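Biliverdin reductase (Synechocystis sp., PDB 5B3T) probably catalyses the NAD(P)H-dependent reduction of biliverdin, a linear tetrapyrrole of the heme-degrading pathway, using a Rossmann-fold nucleotide-binding domain of the Gfo/Idh/MocA family. Local coordinates at residues V294-Y297 against G301-L304. Residues are numbered along the deposited sequence; the frame is centred on the assembly and turned at random.
Sequences VLDY and GKPL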
loop_
_atom_site.group_PDB
_atom_site.type_symbol
_atom_site.label_atom_id
_atom_site.label_comp_id
_atom_site.label_asym_id
_atom_site.label_seq_id
_atom_site.Cartn_x
_atom_site.Cartn_y
_atom_site.Cartn_z
ATOM N N VAL A 294 14.016 -8.995 3.538
ATOM C CA VAL A 294 14.677 -7.782 4.014
ATOM C C VAL A 294 15.780 -8.134 5.000
ATOM O O VAL A 294 16.897 -7.609 4.922
ATOM C CB VAL A 294 13.644 -6.822 4.635
ATOM C CG1 VAL A 294 14.333 -5.747 5.455
ATOM C CG2 VAL A 294 12.781 -6.192 3.547
ATOM N N LEU A 295 15.488 -9.029 5.941
ATOM C CA LEU A 295 16.512 -9.486 6.872
ATOM C C LEU A 295 17.677 -10.127 6.131
ATOM O O LEU A 295 18.843 -9.906 6.478
ATOM C CB LEU A 295 15.897 -10.465 7.874
ATOM C CG LEU A 295 14.957 -9.775 8.867
ATOM C CD1 LEU A 295 14.284 -10.772 9.790
ATOM C CD2 LEU A 295 15.724 -8.734 9.670
ATOM N N ASP A 296 17.379 -10.912 5.093
ATOM C CA ASP A 296 18.430 -11.504 4.271
ATOM C C ASP A 296 19.339 -10.429 3.693
ATOM O O ASP A 296 20.567 -10.509 3.804
ATOM C CB ASP A 296 17.813 -12.344 3.147
ATOM C CG ASP A 296 17.952 -13.845 3.382
ATOM O OD1 ASP A 296 17.275 -14.392 4.286
ATOM O OD2 ASP A 296 18.720 -14.492 2.631
ATOM N N TYR A 297 18.747 -9.404 3.083
ATOM C CA TYR A 297 19.544 -8.339 2.481
ATOM C C TYR A 297 20.424 -7.652 3.517
ATOM O O TYR A 297 21.611 -7.408 3.276
ATOM C CB TYR A 297 18.644 -7.310 1.784
ATOM C CG TYR A 297 19.420 -6.109 1.319
ATOM C CD1 TYR A 297 20.253 -6.193 0.211
ATOM C CD2 TYR A 297 19.343 -4.899 2.001
ATOM C CE1 TYR A 297 20.974 -5.104 -0.214
ATOM C CE2 TYR A 297 20.063 -3.808 1.581
ATOM C CZ TYR A 297 20.875 -3.916 0.474
ATOM O OH TYR A 297 21.593 -2.829 0.050
ATOM N N GLY A 301 23.535 -9.276 2.480
ATOM C CA GLY A 301 23.664 -8.533 1.246
ATOM C C GLY A 301 22.974 -9.142 0.050
ATOM O O GLY A 301 23.090 -8.597 -1.053
ATOM N N LYS A 302 22.262 -10.251 0.227
ATOM C CA LYS A 302 21.547 -10.846 -0.892
ATOM C C LYS A 302 20.486 -9.872 -1.401
ATOM O O LYS A 302 19.607 -9.464 -0.629
ATOM C CB LYS A 302 20.886 -12.172 -0.512
ATOM C CG LYS A 302 19.906 -12.648 -1.587
ATOM C CD LYS A 302 18.954 -13.720 -1.089
ATOM C CE LYS A 302 19.704 -14.784 -0.310
ATOM N NZ LYS A 302 18.769 -15.804 0.233
ATOM N N PRO A 303 20.522 -9.488 -2.674
ATOM C CA PRO A 303 19.615 -8.440 -3.157
ATOM C C PRO A 303 18.156 -8.864 -3.141
ATOM O O PRO A 303 17.808 -10.032 -3.333
ATOM C CB PRO A 303 20.090 -8.184 -4.593
ATOM C CG PRO A 303 20.939 -9.357 -4.949
ATOM C CD PRO A 303 21.524 -9.870 -3.683
ATOM N N LEU A 304 17.297 -7.877 -2.904
ATOM C CA LEU A 304 15.861 -8.104 -2.909
ATOM C C LEU A 304 15.348 -8.272 -4.335
ATOM O O LEU A 304 15.852 -7.653 -5.277
ATOM C CB LEU A 304 15.142 -6.939 -2.232
ATOM C CG LEU A 304 15.466 -6.698 -0.758
ATOM C CD1 LEU A 304 15.074 -5.290 -0.362
ATOM C CD2 LEU A 304 14.754 -7.714 0.121
#
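Y297 and G301 meet at the C-terminal end of helix 283-300 in a glycine C-cap: G301, with positive phi, is the first residue to leave helical geometry, and the chain turns back beside the last turns. G301 N donates to Y297 O at 2.8 Å, approaching from above the carbonyl plane, and makes a weak, long bond to D296 O, which also accepts from T300 OG1. A side chain at G301 would run into the carbonyl oxygen of the preceding residue. The Y297 side chain lies along the returning chain, with Y297 CB 3.4 Å from K302 O. That oxygen sits in the plane of the ring at its edge, 3.4 Å from Y297 CD1. With CG anti to the backbone N (chi1 172°), the ring is directed along the loop, where P303 CA lies obliquely to it. L304 CD2 packs against the helix backbone, 3.7 Å from V294 N. Both L304 and V294 rest on L127, in the loop before strand 128-131, and on H129, within that edge strand of the parallel Rossmann sheet. On the more exposed side, D296 splits its carboxylate between two cations, OD1 pairing with R37 and OD2 with K302. Replacing D296 with alanine would remove the carboxylate, and R37 and K302 would probably lose this shared partner, leaving the lysine ammonium less fixed in place. From CB the K302 chain runs extended to CG, then bends at chi3 (-46°), which carries K302 CD to 3.8 Å from D296 OD2. K302 CE follows at 3.1 Å from D296 OD2, and K302 NZ closes the salt bridge at 2.7 Å from D296 OD2, 38° out of the carboxylate plane.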